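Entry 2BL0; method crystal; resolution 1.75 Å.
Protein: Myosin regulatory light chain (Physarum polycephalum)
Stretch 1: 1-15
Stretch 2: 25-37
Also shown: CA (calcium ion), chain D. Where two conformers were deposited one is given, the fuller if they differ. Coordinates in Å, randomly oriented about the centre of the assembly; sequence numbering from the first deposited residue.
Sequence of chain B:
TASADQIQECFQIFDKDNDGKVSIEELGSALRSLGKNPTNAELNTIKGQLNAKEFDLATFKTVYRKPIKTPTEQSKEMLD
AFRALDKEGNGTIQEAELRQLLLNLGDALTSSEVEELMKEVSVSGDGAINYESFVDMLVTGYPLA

Stretch 1, residues 1-15: TASADQIQECFQIFD
Stretch 2 (25-37) EELGSALRSLGKN

Residues 4-14 form one helix and 27-33 another, the latter preceded by the end of a 3-10 segment, residues 25-26. The helices run roughly antiparallel, at 142°, with axes 10.3 Å apart at closest. The nearest CA pairs mark the register: Ala2 CA lies 6.3 Å from Leu34 CA, and Cys10 CA lies 7.1 Å from Ala30 CA. No direct hydrogen bond crosses; the joint is mainly packing, with one water bridge, and buries 414 Å² in all.

The first bump is Leu34 (chi1 m, chi2 t), which points toward stretch 1. It fills a hollow lined by Ala2, Ile7 and Cys10. Leu34 CD1 lies 4.1 Å from Ala2 CB, 3.9 Å from Ile7 CG1 and 3.7 Å from Cys10 CB. Ile7 is m, t. Ala2 CB points toward stretch 2 and forms part of the hollow's wall. Leu34 CD2 rests 4.2 Å from Gln6 O.

The second bump is Phe14 (chi1 m, chi2 81°). Its ring lies against the helix of stretch 2. Ala30 CB sits 4.0 Å from the Phe14 ring centroid, 8° off the normal, a CH-pi contact. Phe14 CZ reaches 3.6 Å from Ala30 N. At the ring edge, Ser33 OG is 3.6 Å from Phe14 CZ and Glu26 OE1 is 3.7 Å from Phe14 CE2. Ser33 OG donates to Ser29 O at 2.7 Å, so this polar group is satisfied beside the ring.

Between the bumps, Cys10 (t) places Cys10 SG 3.8 Å from Ala30 O and 4.2 Å from Ser33 CB. Cys10 is buried and points toward stretch 2.

Ser3 (p) caps the first helix: Gln6 N donates to Ser3 OG at 3.0 Å, and Ser3 N to Gln6 OE1 at 2.9 Å. Gly35 has phi/psi 87/24, where a CB would jam against the preceding carbonyl. Near the start of stretch 1, water 1 bridges Thr1 OG1 (2.7 Å) and Lys36 NZ (2.9 Å). Beyond the first helix, Asp15 OD1 binds calcium at 2.2 Å.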

# COMPACT_ATOMS: atom_id res chain seq x y z
N THR B 1 2.63 -2.48 17.36
CA THR B 1 2.72 -3.88 16.87
C THR B 1 1.77 -4.10 15.69
O THR B 1 0.67 -3.58 15.68
CB THR B 1 2.41 -4.85 18.05
OG1 THR B 1 2.74 -6.19 17.68
CG2 THR B 1 0.89 -4.88 18.40
N ALA B 2 2.20 -4.86 14.68
CA ALA B 2 1.40 -5.01 13.47
C ALA B 2 0.02 -5.60 13.76
O ALA B 2 -0.09 -6.64 14.39
CB ALA B 2 2.12 -5.86 12.44
N SER B 3 -1.03 -4.94 13.27
CA SER B 3 -2.39 -5.49 13.29
C SER B 3 -2.51 -6.71 12.39
O SER B 3 -1.61 -7.00 11.59
CB SER B 3 -3.39 -4.45 12.77
OG SER B 3 -3.29 -4.32 11.36
N ALA B 4 -3.64 -7.40 12.49
CA ALA B 4 -3.94 -8.54 11.62
C ALA B 4 -3.95 -8.14 10.16
O ALA B 4 -3.49 -8.89 9.31
CB ALA B 4 -5.28 -9.16 12.00
N ASP B 5 -4.51 -6.96 9.86
CA ASP B 5 -4.60 -6.48 8.49
C ASP B 5 -3.21 -6.19 7.96
O ASP B 5 -2.93 -6.47 6.81
CB ASP B 5 -5.48 -5.22 8.38
CG ASP B 5 -6.97 -5.53 8.51
OD1 ASP B 5 -7.40 -6.68 8.27
OD2 ASP B 5 -7.79 -4.65 8.85
N GLN B 6 -2.34 -5.64 8.80
CA GLN B 6 -0.98 -5.33 8.40
C GLN B 6 -0.18 -6.60 8.18
O GLN B 6 0.64 -6.67 7.28
CB GLN B 6 -0.28 -4.45 9.43
CG GLN B 6 -0.71 -2.98 9.41
CD GLN B 6 -0.13 -2.20 10.56
OE1 GLN B 6 -0.22 -2.62 11.71
NE2 GLN B 6 0.46 -1.04 10.27
N ILE B 7 -0.41 -7.61 9.02
CA ILE B 7 0.26 -8.90 8.84
C ILE B 7 -0.17 -9.56 7.53
O ILE B 7 0.66 -10.04 6.76
CB ILE B 7 0.04 -9.85 10.07
CG1 ILE B 7 0.71 -9.27 11.32
CG2 ILE B 7 0.62 -11.19 9.80
CD1 ILE B 7 0.22 -9.89 12.63
N GLN B 8 -1.47 -9.56 7.25
CA GLN B 8 -1.96 -10.11 5.98
C GLN B 8 -1.38 -9.37 4.77
O GLN B 8 -0.97 -9.98 3.79
CB GLN B 8 -3.48 -10.06 5.91
CG GLN B 8 -4.06 -10.55 4.58
CD GLN B 8 -5.57 -10.57 4.58
OE1 GLN B 8 -6.19 -11.56 4.22
NE2 GLN B 8 -6.16 -9.46 4.98
N GLU B 9 -1.35 -8.05 4.84
CA GLU B 9 -0.85 -7.22 3.76
C GLU B 9 0.60 -7.55 3.46
O GLU B 9 1.01 -7.66 2.31
CB GLU B 9 -0.95 -5.74 4.16
CG GLU B 9 -0.47 -4.74 3.13
CD GLU B 9 -0.58 -3.30 3.58
OE1 GLU B 9 -0.25 -2.99 4.74
OE2 GLU B 9 -1.02 -2.47 2.77
N CYS B 10 1.38 -7.65 4.53
CA CYS B 10 2.78 -7.99 4.40
C CYS B 10 2.95 -9.35 3.75
O CYS B 10 3.70 -9.47 2.80
CB CYS B 10 3.46 -7.94 5.77
SG CYS B 10 5.16 -8.60 5.80
N PHE B 11 2.21 -10.35 4.23
CA PHE B 11 2.29 -11.69 3.67
C PHE B 11 1.99 -11.68 2.18
O PHE B 11 2.71 -12.28 1.39
CB PHE B 11 1.35 -12.65 4.40
CG PHE B 11 1.45 -14.08 3.93
CD1 PHE B 11 2.35 -14.97 4.53
CD2 PHE B 11 0.66 -14.53 2.91
CE1 PHE B 11 2.46 -16.27 4.09
CE2 PHE B 11 0.75 -15.82 2.47
CZ PHE B 11 1.64 -16.70 3.06
N GLN B 12 0.93 -10.98 1.80
CA GLN B 12 0.51 -10.93 0.41
C GLN B 12 1.58 -10.29 -0.47
O GLN B 12 1.74 -10.67 -1.63
CB GLN B 12 -0.82 -10.18 0.26
CG GLN B 12 -1.96 -10.92 0.90
CD GLN B 12 -3.29 -10.22 0.78
OE1 GLN B 12 -4.32 -10.89 0.78
NE2 GLN B 12 -3.29 -8.90 0.66
N ILE B 13 2.31 -9.32 0.06
CA ILE B 13 3.39 -8.68 -0.68
C ILE B 13 4.53 -9.66 -0.95
O ILE B 13 5.08 -9.68 -2.05
CB ILE B 13 3.86 -7.38 0.05
CG1 ILE B 13 2.83 -6.26 -0.15
CG2 ILE B 13 5.21 -6.92 -0.45
CD1 ILE B 13 3.00 -5.13 0.81
N PHE B 14 4.86 -10.49 0.04
CA PHE B 14 5.87 -11.53 -0.10
C PHE B 14 5.41 -12.67 -1.00
O PHE B 14 6.23 -13.30 -1.66
CB PHE B 14 6.29 -12.07 1.26
CG PHE B 14 7.35 -11.25 1.94
CD1 PHE B 14 7.03 -10.09 2.63
CD2 PHE B 14 8.68 -11.63 1.86
CE1 PHE B 14 8.02 -9.31 3.24
CE2 PHE B 14 9.66 -10.87 2.44
CZ PHE B 14 9.35 -9.71 3.13
N ASP B 15 4.10 -12.94 -1.03
CA ASP B 15 3.53 -14.05 -1.81
C ASP B 15 3.26 -13.53 -3.22
O ASP B 15 2.11 -13.29 -3.61
CB ASP B 15 2.26 -14.55 -1.14
CG ASP B 15 1.63 -15.73 -1.86
OD1 ASP B 15 2.33 -16.45 -2.60
OD2 ASP B 15 0.41 -16.02 -1.69
N GLU B 25 12.83 -19.27 3.45
CA GLU B 25 14.00 -18.40 3.36
C GLU B 25 13.67 -16.93 3.46
O GLU B 25 14.56 -16.10 3.69
CB GLU B 25 14.77 -18.64 2.06
CG GLU B 25 15.26 -20.08 1.89
CD GLU B 25 16.17 -20.55 3.01
OE1 GLU B 25 16.22 -21.79 3.24
OE2 GLU B 25 16.86 -19.72 3.65
N GLU B 26 12.39 -16.61 3.29
CA GLU B 26 11.92 -15.25 3.48
C GLU B 26 11.24 -14.96 4.82
O GLU B 26 10.81 -13.84 5.04
CB GLU B 26 10.94 -14.89 2.37
CG GLU B 26 11.50 -15.02 0.96
CD GLU B 26 12.50 -13.93 0.63
OE1 GLU B 26 12.53 -12.91 1.35
OE2 GLU B 26 13.24 -14.09 -0.37
N LEU B 27 11.15 -15.93 5.72
CA LEU B 27 10.49 -15.71 6.99
C LEU B 27 11.16 -14.60 7.78
O LEU B 27 10.50 -13.74 8.29
CB LEU B 27 10.46 -17.01 7.81
CG LEU B 27 9.78 -16.95 9.20
CD1 LEU B 27 8.33 -16.47 9.13
CD2 LEU B 27 9.86 -18.30 9.89
N GLY B 28 12.49 -14.62 7.87
CA GLY B 28 13.20 -13.57 8.57
C GLY B 28 12.87 -12.20 8.01
O GLY B 28 12.53 -11.28 8.77
N SER B 29 12.95 -12.05 6.69
CA SER B 29 12.66 -10.78 6.01
C SER B 29 11.25 -10.28 6.29
O SER B 29 11.05 -9.11 6.55
CB SER B 29 12.86 -10.94 4.50
OG SER B 29 14.24 -11.17 4.25
N ALA B 30 10.30 -11.20 6.28
CA ALA B 30 8.89 -10.87 6.52
C ALA B 30 8.66 -10.43 7.98
O ALA B 30 7.96 -9.44 8.22
CB ALA B 30 8.00 -12.06 6.14
N LEU B 31 9.24 -11.15 8.94
CA LEU B 31 9.16 -10.76 10.36
C LEU B 31 9.78 -9.38 10.57
O LEU B 31 9.19 -8.49 11.21
CB LEU B 31 9.86 -11.78 11.25
CG LEU B 31 9.19 -13.14 11.34
CD1 LEU B 31 10.17 -14.11 11.93
CD2 LEU B 31 7.91 -13.07 12.16
N ARG B 32 10.97 -9.21 10.01
CA ARG B 32 11.70 -7.96 10.12
C ARG B 32 10.94 -6.78 9.49
O ARG B 32 10.99 -5.67 10.00
CB ARG B 32 13.07 -8.12 9.49
CG ARG B 32 13.98 -8.97 10.33
CD ARG B 32 15.21 -9.48 9.60
NE ARG B 32 15.94 -10.39 10.48
CZ ARG B 32 16.55 -11.51 10.10
NH1 ARG B 32 16.57 -11.91 8.83
NH2 ARG B 32 17.13 -12.25 11.03
N SER B 33 10.24 -7.05 8.39
CA SER B 33 9.46 -6.05 7.68
C SER B 33 8.44 -5.40 8.60
O SER B 33 8.13 -4.22 8.43
CB SER B 33 8.76 -6.64 6.45
OG SER B 33 9.71 -6.99 5.44
N LEU B 34 7.92 -6.18 9.55
CA LEU B 34 6.89 -5.77 10.49
C LEU B 34 7.41 -5.45 11.92
O LEU B 34 6.64 -5.40 12.89
CB LEU B 34 5.80 -6.84 10.57
CG LEU B 34 4.99 -7.01 9.27
CD1 LEU B 34 3.92 -8.05 9.48
CD2 LEU B 34 4.38 -5.71 8.82
N GLY B 35 8.71 -5.22 12.04
CA GLY B 35 9.26 -4.67 13.26
C GLY B 35 9.63 -5.63 14.37
O GLY B 35 9.69 -5.23 15.54
N LYS B 36 9.88 -6.89 14.03
CA LYS B 36 10.48 -7.82 14.97
C LYS B 36 11.80 -8.37 14.40
O LYS B 36 11.91 -8.70 13.23
CB LYS B 36 9.49 -8.92 15.31
CG LYS B 36 8.41 -8.44 16.26
CD LYS B 36 7.45 -9.52 16.70
CE LYS B 36 6.24 -8.88 17.41
NZ LYS B 36 5.51 -9.83 18.35
N ASN B 37 12.80 -8.43 15.27
CA ASN B 37 14.20 -8.62 14.89
C ASN B 37 14.83 -9.88 15.51
O ASN B 37 15.61 -9.80 16.45
CB ASN B 37 15.03 -7.44 15.38
CG ASN B 37 14.72 -6.14 14.67
OD1 ASN B 37 14.04 -6.11 13.64
ND2 ASN B 37 15.22 -5.03 15.25
CA CA D . 3.89 -17.97 -3.04
O HOH W 1 2.76 -8.78 18.32
O HOH W 2 5.82 -16.75 -2.84
O HOH W 3 5.21 -19.72 -3.42